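Local coordinates for protein D-aminoacid aminotransferase-like PLP-dependent enzyme (Haemophilus somnus, PDB 3CEB) that is a putative 4-amino-4-deoxychorismate lyase, probably a class IV aminotransferase-fold enzyme that uses pyridoxal phosphate bound to a lysine, at residues I174-E177 / D178-Q181; I140-N144 / N145-T149; I185-N189 / A190-L194; N111-L114 / K115-E118; S22-Q25 / Q26-E29. All coordinates share one frame; numbering follows the deposited sequence.

Contact 1: residues I174-E177 / D178-Q181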
# COMPACT_ATOMS: atom_id res chain seq x y z
N ILE A 174 2.77 -13.24 12.44
CA ILE A 174 3.86 -13.97 11.79
C ILE A 174 5.20 -13.53 12.29
O ILE A 174 5.70 -12.47 11.95
CB ILE A 174 3.88 -13.76 10.26
CG1 ILE A 174 2.58 -14.23 9.62
CG2 ILE A 174 5.05 -14.50 9.65
CD1 ILE A 174 2.49 -13.90 8.09
N PHE A 175 5.82 -14.37 13.09
CA PHE A 175 7.17 -14.07 13.58
C PHE A 175 8.12 -14.45 12.51
O PHE A 175 7.80 -15.26 11.67
CB PHE A 175 7.51 -14.85 14.85
CG PHE A 175 6.71 -14.44 16.03
CD1 PHE A 175 5.48 -15.01 16.28
CD2 PHE A 175 7.17 -13.47 16.89
CE1 PHE A 175 4.73 -14.61 17.37
CE2 PHE A 175 6.42 -13.08 17.99
CZ PHE A 175 5.19 -13.64 18.22
N PHE A 176 9.30 -13.84 12.55
CA PHE A 176 10.32 -14.13 11.58
C PHE A 176 10.65 -15.62 11.55
O PHE A 176 10.91 -16.22 10.50
CB PHE A 176 11.55 -13.34 11.93
CG PHE A 176 12.67 -13.58 10.98
CD1 PHE A 176 12.51 -13.28 9.63
CD2 PHE A 176 13.86 -14.14 11.43
CE1 PHE A 176 13.54 -13.51 8.73
CE2 PHE A 176 14.89 -14.37 10.55
CZ PHE A 176 14.74 -14.05 9.20
N GLU A 177 10.58 -16.23 12.71
CA GLU A 177 10.88 -17.64 12.83
C GLU A 177 9.87 -18.49 12.08
O GLU A 177 10.08 -19.67 11.79
CB GLU A 177 10.81 -18.03 14.30
CG GLU A 177 11.70 -17.20 15.17
CD GLU A 177 13.08 -17.78 15.18
OE1 GLU A 177 13.43 -18.46 14.18
OE2 GLU A 177 13.79 -17.59 16.21
N ASP A 178 8.74 -17.88 11.80
CA ASP A 178 7.62 -18.55 11.15
C ASP A 178 7.80 -18.68 9.65
O ASP A 178 7.08 -19.43 9.02
CB ASP A 178 6.29 -17.82 11.42
CG ASP A 178 5.78 -18.03 12.85
OD1 ASP A 178 6.01 -19.10 13.45
OD2 ASP A 178 5.12 -17.10 13.34
N LEU A 179 8.77 -17.98 9.06
CA LEU A 179 8.86 -18.00 7.60
C LEU A 179 9.03 -19.44 7.15
O LEU A 179 8.60 -19.83 6.09
CB LEU A 179 9.98 -17.09 7.07
CG LEU A 179 9.70 -15.59 7.19
CD1 LEU A 179 10.90 -14.71 6.78
CD2 LEU A 179 8.46 -15.28 6.37
N ALA A 180 9.60 -20.24 8.04
CA ALA A 180 9.86 -21.65 7.77
C ALA A 180 8.59 -22.32 7.26
O ALA A 180 8.63 -23.15 6.33
CB ALA A 180 10.35 -22.36 9.05
N GLN A 181 7.47 -21.95 7.88
CA GLN A 181 6.16 -22.56 7.74
C GLN A 181 5.53 -22.33 6.39
O GLN A 181 4.60 -22.96 6.06
CB GLN A 181 5.18 -21.93 8.71
CG GLN A 181 5.15 -22.33 10.14
CD GLN A 181 4.01 -21.61 10.86
OE1 GLN A 181 2.84 -21.81 10.59
NE2 GLN A 181 4.37 -20.76 11.77
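The D178 carboxylate reaches back to the start of its own turn, where its OD2 accepts the backbone N-H of F175 at 2.8 Å. This is an aspartate side chain folded back on the N-H three residues earlier, at the start of the short 3-10 segment 176-181. The chain closes the same loop from the other direction: D178 N donates to F175 O, also at 2.8 Å, which ties one aspartate to both backbone groups of one phenylalanine. The side-chain bond is bent (N-H...O 153°), and the donor meets OD2 on its anti side, out of the carboxylate plane. With chi1 at -74°, CG of D178 stands beside its own backbone N, and the carboxylate is thereby folded toward F175. The same OD2 lies at the edge of the F175 ring, near its plane. The other oxygen, OD1, takes a weak bond from NE2 of Q181, one turn on.

The next step repeats the 3-10 pattern, L179 N bonding to F176 O at 3.1 Å in a nearly straight line. I174 and L179 both lean on F141 and V131, which fastens this surface turn between strands 170-172 and 185-188 to the body of the fold. F176 also meets F94 edge to face. Within the turn its ring takes a methyl group obliquely, L179 CD1 lying 3.5 Å from F176 CE1.

Contact 2: residues I140-N144 / N145-T149; sequences IFRQN and NQWIT
W147 is held between two neighbours on the facing strand. I140 CD1 lies over one face of its indole and R142 CB over the opposite face, as CH-pi contacts 3.9 and 3.8 Å from the centroid of the W147 six-membered ring. Both are offset toward the rim. The I140 end is close: its CD1 comes within 3.5 Å of W147 CE3. CG1 of I140 stands between the backbone N and the carbonyl carbon (chi1 63°), which brings CD1 over the ring.

The frame for this sandwich is a beta hairpin with a two-residue loop. F141 and I148 form a hydrogen-bonded antiparallel pair, with I148 N to F141 O at 2.9 Å and almost straight, while R142 and W147 form the non-hydrogen-bonded pair next to it. The hydrogen-bonded pair Q143 and Q146 then closes a type II' turn through Q146 N and Q143 O, 2.8 Å apart.

Packing thins toward this turn. N144, which takes the positive phi of the first turn position, and N145 are both exposed, and their side chains add little beyond the peptide that joins them. R142 NH1 makes a weak bond to N144 O, whereas its NE is engaged in a salt bridge with E184. Q143 and I148 occupy the other face, with Q143 NE2 bonded to Q181 OE1. Strand 185-188 runs antiparallel along the outer side of 138-143, and strand 170-172 runs parallel along that of 146-150, which makes the hairpin the middle pair of a four-stranded mixed sheet.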
# COMPACT_ATOMS: atom_id res chain seq x y z
N ILE A 140 2.04 -11.29 1.66
CA ILE A 140 1.20 -12.47 1.80
C ILE A 140 2.07 -13.71 1.62
O ILE A 140 3.04 -13.71 0.87
CB ILE A 140 -0.02 -12.48 0.83
CG1 ILE A 140 0.40 -12.52 -0.64
CG2 ILE A 140 -0.89 -11.26 1.06
CD1 ILE A 140 -0.79 -12.72 -1.62
N PHE A 141 1.70 -14.76 2.33
CA PHE A 141 2.50 -15.96 2.40
C PHE A 141 1.62 -17.16 2.18
O PHE A 141 0.55 -17.26 2.74
CB PHE A 141 3.13 -16.02 3.79
CG PHE A 141 4.03 -14.85 4.09
CD1 PHE A 141 3.53 -13.69 4.65
CD2 PHE A 141 5.39 -14.89 3.78
CE1 PHE A 141 4.36 -12.59 4.88
CE2 PHE A 141 6.23 -13.81 4.02
CZ PHE A 141 5.72 -12.64 4.56
N ARG A 142 2.05 -18.08 1.34
CA ARG A 142 1.19 -19.19 0.99
C ARG A 142 1.38 -20.36 1.93
O ARG A 142 2.47 -20.74 2.23
CB ARG A 142 1.39 -19.62 -0.46
CG ARG A 142 0.29 -20.53 -0.98
CD ARG A 142 0.37 -20.76 -2.50
NE ARG A 142 1.64 -21.37 -2.94
CZ ARG A 142 1.99 -22.65 -2.75
NH1 ARG A 142 1.18 -23.49 -2.09
NH2 ARG A 142 3.17 -23.10 -3.20
N GLN A 143 0.27 -20.89 2.41
CA GLN A 143 0.30 -22.07 3.26
C GLN A 143 -0.87 -22.93 2.89
O GLN A 143 -2.02 -22.51 2.91
CB GLN A 143 0.22 -21.70 4.72
CG GLN A 143 0.55 -22.83 5.61
CD GLN A 143 0.63 -22.41 7.04
OE1 GLN A 143 -0.37 -22.01 7.61
NE2 GLN A 143 1.84 -22.46 7.62
N ASN A 144 -0.57 -24.17 2.55
CA ASN A 144 -1.62 -25.01 2.01
C ASN A 144 -2.11 -24.36 0.74
O ASN A 144 -1.35 -24.12 -0.22
CB ASN A 144 -2.77 -25.11 3.01
CG ASN A 144 -2.49 -26.16 4.08
OD1 ASN A 144 -1.34 -26.57 4.27
ND2 ASN A 144 -3.56 -26.64 4.75
N ASN A 145 -3.40 -24.04 0.75
CA ASN A 145 -3.94 -23.35 -0.37
C ASN A 145 -4.45 -22.02 0.00
O ASN A 145 -5.25 -21.50 -0.69
CB ASN A 145 -5.05 -24.16 -0.98
CG ASN A 145 -4.53 -25.09 -2.02
OD1 ASN A 145 -4.55 -26.31 -1.85
ND2 ASN A 145 -3.98 -24.51 -3.09
N GLN A 146 -3.95 -21.49 1.11
CA GLN A 146 -4.40 -20.21 1.64
C GLN A 146 -3.30 -19.21 1.60
O GLN A 146 -2.14 -19.58 1.56
CB GLN A 146 -4.83 -20.35 3.10
CG GLN A 146 -6.24 -20.84 3.23
CD GLN A 146 -6.62 -21.32 4.65
OE1 GLN A 146 -5.76 -21.71 5.44
NE2 GLN A 146 -7.92 -21.31 4.96
N TRP A 147 -3.68 -17.94 1.62
CA TRP A 147 -2.74 -16.85 1.74
C TRP A 147 -2.93 -16.13 3.07
O TRP A 147 -4.01 -15.65 3.38
CB TRP A 147 -2.93 -15.83 0.62
CG TRP A 147 -2.51 -16.29 -0.74
CD1 TRP A 147 -3.32 -16.71 -1.74
CD2 TRP A 147 -1.19 -16.32 -1.27
NE1 TRP A 147 -2.59 -17.03 -2.85
CE2 TRP A 147 -1.28 -16.78 -2.59
CE3 TRP A 147 0.06 -15.99 -0.76
CZ2 TRP A 147 -0.17 -16.95 -3.40
CZ3 TRP A 147 1.16 -16.15 -1.56
CH2 TRP A 147 1.04 -16.63 -2.87
N ILE A 148 -1.86 -16.08 3.83
CA ILE A 148 -1.83 -15.48 5.16
C ILE A 148 -1.06 -14.17 5.11
O ILE A 148 -0.01 -14.07 4.49
CB ILE A 148 -1.14 -16.43 6.20
CG1 ILE A 148 -1.97 -17.68 6.46
CG2 ILE A 148 -0.95 -15.72 7.55
CD1 ILE A 148 -2.33 -18.41 5.27
N THR A 149 -1.59 -13.14 5.75
CA THR A 149 -0.89 -11.86 5.85
C THR A 149 -0.72 -11.51 7.32
O THR A 149 -1.56 -11.90 8.13
CB THR A 149 -1.68 -10.75 5.08
OG1 THR A 149 -0.85 -9.61 4.90
CG2 THR A 149 -2.99 -10.36 5.80

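Contact 3: residues I185-N189 / A190-L194. With GOL (glycerol), chain G.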
# COMPACT_ATOMS: atom_id res chain seq x y z
N ILE A 185 6.13 -16.32 -1.11
CA ILE A 185 5.94 -14.95 -0.65
C ILE A 185 5.55 -14.05 -1.81
O ILE A 185 6.10 -14.16 -2.90
CB ILE A 185 7.26 -14.32 -0.08
CG1 ILE A 185 7.95 -15.27 0.91
CG2 ILE A 185 6.97 -12.93 0.55
CD1 ILE A 185 9.16 -14.68 1.57
N ARG A 186 4.61 -13.15 -1.58
CA ARG A 186 4.26 -12.18 -2.61
C ARG A 186 3.91 -10.85 -2.03
O ARG A 186 3.63 -10.74 -0.83
CB ARG A 186 3.09 -12.64 -3.46
CG ARG A 186 3.46 -13.68 -4.47
CD ARG A 186 2.32 -13.85 -5.44
NE ARG A 186 2.19 -15.23 -5.89
CZ ARG A 186 1.19 -15.68 -6.66
NH1 ARG A 186 0.26 -14.82 -7.08
NH2 ARG A 186 1.13 -16.97 -7.01
N LEU A 187 3.95 -9.83 -2.86
CA LEU A 187 3.49 -8.54 -2.45
C LEU A 187 2.09 -8.16 -2.88
O LEU A 187 1.62 -8.58 -3.88
CB LEU A 187 4.53 -7.47 -2.71
CG LEU A 187 4.77 -6.76 -4.02
CD1 LEU A 187 3.61 -6.02 -4.50
CD2 LEU A 187 5.87 -5.86 -3.79
N ILE A 188 1.42 -7.40 -2.07
CA ILE A 188 0.12 -6.84 -2.48
C ILE A 188 0.11 -5.31 -2.21
O ILE A 188 0.65 -4.83 -1.21
CB ILE A 188 -1.09 -7.47 -1.74
CG1 ILE A 188 -0.91 -7.36 -0.23
CG2 ILE A 188 -1.37 -8.90 -2.16
CD1 ILE A 188 -2.23 -7.74 0.52
N ASN A 189 -0.47 -4.56 -3.13
CA ASN A 189 -0.72 -3.16 -2.86
C ASN A 189 -1.73 -2.66 -3.88
O ASN A 189 -2.29 -3.48 -4.65
CB ASN A 189 0.56 -2.31 -2.80
CG ASN A 189 1.32 -2.30 -4.12
OD1 ASN A 189 0.79 -2.66 -5.18
ND2 ASN A 189 2.55 -1.85 -4.07
N ALA A 190 -1.98 -1.35 -3.89
CA ALA A 190 -3.02 -0.81 -4.79
C ALA A 190 -2.77 -1.26 -6.24
O ALA A 190 -3.73 -1.51 -6.99
CB ALA A 190 -3.12 0.72 -4.69
N MSE A 191 -1.48 -1.40 -6.61
CA MSE A 191 -1.10 -1.70 -8.01
C MSE A 191 -0.86 -3.18 -8.25
O MSE A 191 -0.60 -3.56 -9.36
CB MSE A 191 0.18 -0.95 -8.42
CG MSE A 191 0.15 0.55 -8.20
SE MSE A 191 -1.28 1.41 -9.19
CE MSE A 191 -0.78 0.93 -10.98
N ASN A 192 -0.90 -3.98 -7.19
CA ASN A 192 -0.61 -5.40 -7.25
C ASN A 192 -1.62 -6.21 -6.46
O ASN A 192 -1.53 -6.36 -5.27
CB ASN A 192 0.76 -5.72 -6.68
CG ASN A 192 1.88 -5.12 -7.47
OD1 ASN A 192 2.51 -5.81 -8.26
ND2 ASN A 192 2.14 -3.84 -7.26
N GLY A 193 -2.59 -6.71 -7.19
CA GLY A 193 -3.63 -7.51 -6.62
C GLY A 193 -3.21 -8.94 -6.51
O GLY A 193 -2.05 -9.31 -6.71
N LEU A 194 -4.19 -9.77 -6.19
CA LEU A 194 -3.92 -11.15 -5.95
C LEU A 194 -4.24 -11.90 -7.22
O LEU A 194 -4.54 -11.36 -8.28
CB LEU A 194 -4.77 -11.65 -4.77
CG LEU A 194 -4.64 -13.10 -4.34
CD1 LEU A 194 -3.27 -13.37 -3.81
CD2 LEU A 194 -5.71 -13.44 -3.31
OXT LEU A 194 -4.17 -13.10 -7.22
C1 GOL G . 2.87 -9.10 -9.07
O1 GOL G . 1.55 -8.75 -8.75
C2 GOL G . 3.38 -10.28 -8.22
O2 GOL G . 4.67 -10.57 -8.75
C3 GOL G . 3.32 -9.92 -6.70
O3 GOL G . 4.39 -10.43 -5.88
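The side-chain amides of N189 and N192 lie side by side and point the same way, their planes turned 56° apart, within an Asx turn that overlaps a type I beta turn. N192 ND2 gives a short, nearly straight bond to N189 OD1 (2.7 Å), and the oxygen lies close to the N192 amide plane. M191 N, of a selenomethionine, reaches the same OD1 from the opposite face at 3.0 Å; this bond defines the Asx turn. Two donors thus fix the rotation of the N189 amide, whose ND2 is bonded in turn to I136 O. The chi1 of 62° places CG of N189 between its backbone N and carbonyl carbon, which holds OD1 over the turn, within range of M191 N.

The backbone bonds pair N189 and N192 as a single antiparallel bridge. At the head of the turn, A190 N donates to the cofactor phosphate of the modified lysine at position 103, consistent with the asparagine pair holding the peptide that binds the phosphate. L187 crosses N192 with its CD1 3.6 Å from N192 CG. A glycerol, probably from the crystallisation liquor, spans both segments: L187 N donates to its O3, and its O1 bonds N192 OD1 at 3.1 Å.

Contact 4: residues N111-L114 / K115-E118. With SO4 (sulfate ion), chain F.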
# COMPACT_ATOMS: atom_id res chain seq x y z
N ASN A 111 13.14 3.95 1.78
CA ASN A 111 13.95 3.88 0.57
C ASN A 111 15.34 3.41 0.90
O ASN A 111 15.97 2.67 0.11
CB ASN A 111 13.96 5.22 -0.17
CG ASN A 111 12.62 5.51 -0.84
OD1 ASN A 111 11.88 4.59 -1.17
ND2 ASN A 111 12.31 6.76 -1.03
N ASN A 112 15.84 3.84 2.06
CA ASN A 112 17.15 3.38 2.55
C ASN A 112 17.16 1.89 2.91
O ASN A 112 18.16 1.24 2.74
CB ASN A 112 17.62 4.21 3.71
CG ASN A 112 18.05 5.58 3.27
OD1 ASN A 112 18.58 5.74 2.15
ND2 ASN A 112 17.84 6.59 4.13
N LEU A 113 16.04 1.38 3.40
CA LEU A 113 15.93 -0.04 3.71
C LEU A 113 15.94 -0.81 2.40
O LEU A 113 16.64 -1.78 2.26
CB LEU A 113 14.66 -0.35 4.50
CG LEU A 113 14.73 0.24 5.92
CD1 LEU A 113 13.50 -0.09 6.74
CD2 LEU A 113 16.03 -0.21 6.60
N LEU A 114 15.21 -0.32 1.41
CA LEU A 114 15.15 -0.98 0.09
C LEU A 114 16.51 -1.13 -0.54
O LEU A 114 16.72 -2.06 -1.28
CB LEU A 114 14.26 -0.20 -0.87
CG LEU A 114 13.94 -0.83 -2.23
CD1 LEU A 114 13.22 -2.16 -2.08
CD2 LEU A 114 13.08 0.19 -3.03
N LYS A 115 17.43 -0.21 -0.26
CA LYS A 115 18.79 -0.29 -0.82
C LYS A 115 19.49 -1.53 -0.36
O LYS A 115 20.48 -1.91 -0.91
CB LYS A 115 19.67 0.91 -0.45
CG LYS A 115 19.29 2.17 -1.13
CD LYS A 115 20.24 3.30 -0.77
CE LYS A 115 19.64 4.67 -1.15
NZ LYS A 115 20.56 5.74 -0.63
N GLN A 116 18.97 -2.16 0.68
CA GLN A 116 19.59 -3.39 1.19
C GLN A 116 19.10 -4.66 0.48
O GLN A 116 19.43 -5.76 0.89
CB GLN A 116 19.31 -3.53 2.69
CG GLN A 116 20.11 -2.55 3.53
CD GLN A 116 19.67 -2.55 4.98
OE1 GLN A 116 19.58 -3.61 5.63
NE2 GLN A 116 19.37 -1.37 5.49
N LYS A 117 18.33 -4.52 -0.59
CA LYS A 117 17.71 -5.71 -1.19
C LYS A 117 18.70 -6.64 -1.90
O LYS A 117 18.42 -7.80 -2.10
CB LYS A 117 16.61 -5.31 -2.18
CG LYS A 117 17.09 -4.71 -3.48
CD LYS A 117 15.88 -4.23 -4.26
CE LYS A 117 16.18 -3.07 -5.21
NZ LYS A 117 17.05 -3.44 -6.35
N GLU A 118 19.85 -6.08 -2.24
CA GLU A 118 20.87 -6.75 -3.05
C GLU A 118 20.32 -7.32 -4.35
O GLU A 118 19.92 -6.57 -5.25
CB GLU A 118 21.57 -7.83 -2.26
CG GLU A 118 21.63 -7.54 -0.76
CD GLU A 118 22.79 -8.24 -0.07
OE1 GLU A 118 23.91 -7.75 -0.26
OE2 GLU A 118 22.59 -9.26 0.65
S SO4 F . 9.56 8.38 -3.17
O1 SO4 F . 8.09 8.53 -3.21
O2 SO4 F . 9.78 6.96 -2.75
O3 SO4 F . 10.14 8.73 -4.47
O4 SO4 F . 10.27 9.28 -2.25
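N112, L113 and L114 meet K115, Q116 and K117 in a local surface contact, where helix 108-114 runs on toward the loop that leads to strand 122-127 of the class IV aminotransferase fold. The change along the chain is visible in the backbone bonds. K115 N still reaches four residues back to N111 O, though at a long 3.3 Å, and is shared weakly with N112 O. The next two bonds span only three residues: Q116 N to L113 O at 2.8 Å and K117 N to L114 O at 3.0 Å. The backbone bonds thus shorten from a span of four to a span of three, and at E118 phi turns positive.

The side chains follow the same spacing of three. Each pair lies alongside and points the same way. K115 is stretched out from CG onward, and its NZ comes to N112 OD1 in a weak bond. Q116 lays its amide beside L113, NE2 lying 3.7 Å from L113 CD2. K117 lies beside the L114 carbonyl, its CG between the backbone N and the carbonyl carbon (chi1 72°) and 3.5 Å from L114 O; its CD is 4.0 Å from L114 CD1.

Of these residues L113 is the buried one. It packs on V93, C95, I98 and I123, and so anchors the helix on strands 90-94 and 122-127, while E118 makes a salt bridge with K91 on the first of them. At the other end of the helical segment N111 ND2 bonds a sulfate, probably from the crystallisation liquor, at 3.1 Å from its O2.

Contact 5: residues S22-Q25 / Q26-E29. With SO4 (sulfate ion), chain C.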
# COMPACT_ATOMS: atom_id res chain seq x y z
N SER A 22 -13.58 3.12 -2.28
CA SER A 22 -14.06 3.45 -0.94
C SER A 22 -13.04 3.11 0.12
O SER A 22 -13.09 3.65 1.23
CB SER A 22 -15.37 2.77 -0.63
OG SER A 22 -15.18 1.42 -0.67
N TYR A 23 -12.12 2.22 -0.22
CA TYR A 23 -11.09 1.79 0.76
C TYR A 23 -10.10 2.90 0.89
O TYR A 23 -9.57 3.18 1.98
CB TYR A 23 -10.41 0.49 0.37
CG TYR A 23 -11.30 -0.71 0.56
CD1 TYR A 23 -12.15 -1.16 -0.44
CD2 TYR A 23 -11.32 -1.37 1.77
CE1 TYR A 23 -12.98 -2.27 -0.25
CE2 TYR A 23 -12.14 -2.46 1.96
CZ TYR A 23 -12.97 -2.90 0.96
OH TYR A 23 -13.79 -4.00 1.20
N HIS A 24 -9.90 3.58 -0.22
CA HIS A 24 -8.97 4.67 -0.25
C HIS A 24 -9.58 5.83 0.50
O HIS A 24 -8.91 6.51 1.28
CB HIS A 24 -8.63 5.04 -1.68
CG HIS A 24 -7.68 4.09 -2.36
ND1 HIS A 24 -6.33 4.07 -2.09
CD2 HIS A 24 -7.89 3.16 -3.33
CE1 HIS A 24 -5.75 3.15 -2.85
NE2 HIS A 24 -6.67 2.58 -3.60
N GLN A 25 -10.86 6.07 0.28
CA GLN A 25 -11.53 7.18 0.96
C GLN A 25 -11.47 6.95 2.48
O GLN A 25 -11.26 7.89 3.20
CB GLN A 25 -13.00 7.31 0.51
CG GLN A 25 -13.79 8.51 1.14
CD GLN A 25 -13.36 9.84 0.54
OE1 GLN A 25 -13.01 9.90 -0.65
NE2 GLN A 25 -13.37 10.91 1.38
N GLN A 26 -11.61 5.70 2.93
CA GLN A 26 -11.66 5.43 4.38
C GLN A 26 -10.34 5.76 5.02
O GLN A 26 -10.33 6.40 6.08
CB GLN A 26 -11.94 3.98 4.76
CG GLN A 26 -13.29 3.48 4.44
CD GLN A 26 -13.51 2.04 5.00
OE1 GLN A 26 -13.79 1.09 4.24
NE2 GLN A 26 -13.38 1.90 6.34
N ARG A 27 -9.26 5.28 4.40
CA ARG A 27 -7.91 5.47 4.93
C ARG A 27 -7.58 6.94 4.90
O ARG A 27 -6.99 7.49 5.83
CB ARG A 27 -6.85 4.70 4.14
CG ARG A 27 -5.46 4.84 4.73
CD ARG A 27 -4.43 3.95 4.16
NE ARG A 27 -4.25 4.19 2.74
CZ ARG A 27 -3.50 3.43 1.94
NH1 ARG A 27 -2.83 2.39 2.43
NH2 ARG A 27 -3.43 3.73 0.64
N TYR A 28 -7.97 7.57 3.81
CA TYR A 28 -7.77 9.00 3.69
C TYR A 28 -8.40 9.72 4.90
O TYR A 28 -7.75 10.53 5.55
CB TYR A 28 -8.30 9.51 2.34
CG TYR A 28 -8.51 11.00 2.20
CD1 TYR A 28 -7.49 11.88 2.40
CD2 TYR A 28 -9.75 11.50 1.83
CE1 TYR A 28 -7.70 13.23 2.27
CE2 TYR A 28 -9.96 12.83 1.69
CZ TYR A 28 -8.94 13.71 1.91
OH TYR A 28 -9.11 15.07 1.77
N GLU A 29 -9.63 9.40 5.25
CA GLU A 29 -10.25 10.14 6.35
C GLU A 29 -9.63 9.78 7.70
O GLU A 29 -9.48 10.63 8.58
CB GLU A 29 -11.78 9.94 6.39
CG GLU A 29 -12.46 10.13 5.03
CD GLU A 29 -13.96 10.35 5.08
OE1 GLU A 29 -14.55 10.35 6.22
OE2 GLU A 29 -14.53 10.57 3.97
S SO4 C . -15.24 0.31 -4.03
O1 SO4 C . -16.63 -0.10 -3.78
O2 SO4 C . -14.72 -0.33 -5.27
O3 SO4 C . -14.39 -0.03 -2.88
O4 SO4 C . -15.22 1.76 -4.22
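Q25 touches the next turn of its helix through an amide that reaches forward to the following turn. NE2 of Q25 donates to OE2 of E29, four residues on, at 2.9 Å and nearly straight (169°). The acceptor uses its anti lone pair and lies close to the amide plane, while the carboxylate plane stands almost perpendicular to that of the amide. A bend at chi2 (73°) turns the Q25 chain toward E29. The same NE2 lies at the edge of the Y28 ring, 3.7 Å from its CD2. Both ends of the amide also reach past the helix: NE2 bonds F44 O and OE1 bonds L46 N, while Y28 OH bonds F44 N, so two residues of the helix hold F44 and the start of helix 46-51.

Q26 is the second large contributor, and works differently. Its side chain lies along the previous turn, CG lying 3.2 Å from S22 O, the carbonyl that also receives Q26 N. These are consecutive turns of helix 21-35, a regular alpha-helix whose i to i+4 bonds run on from Q26 N through E29 N, the last of them E29 N to Q25 O at 3.0 Å. Near its N-terminal end a sulfate, probably from the liquor, accepts S22 N and S22 OG, as the helix dipole would favour.

H24, on the buried face, lies beside R27, their planes 66° apart. Both turn to E9: H24 ND1 bonds one carboxylate oxygen and R27 NE the other in a salt bridge, while R27 NH2 makes a weak bond to the phosphate of the cofactor-modified lysine at position 103.

Along the chain the order is contact 5, contact 4, contact 2, contact 1, contact 3. Contacts 2 and 3 share a mixed sheet, strands 138-143 and 185-188 being neighbours, with centres 13 Å apart. Contact 1 packs on the hairpin of contact 2, their centres 12 Å apart. Contact 4 stands apart from all of these, and contact 5 is on the other side of the chain's centre from contacts 1 and 4, with centres 31 and 29 Å away. Contacts 3 and 5 meet only lightly, where A190 touches H24, yet both reach the phosphate of the modified lysine, contact 3 through A190 N and contact 5 weakly through R27; distant parts of the sequence meet there.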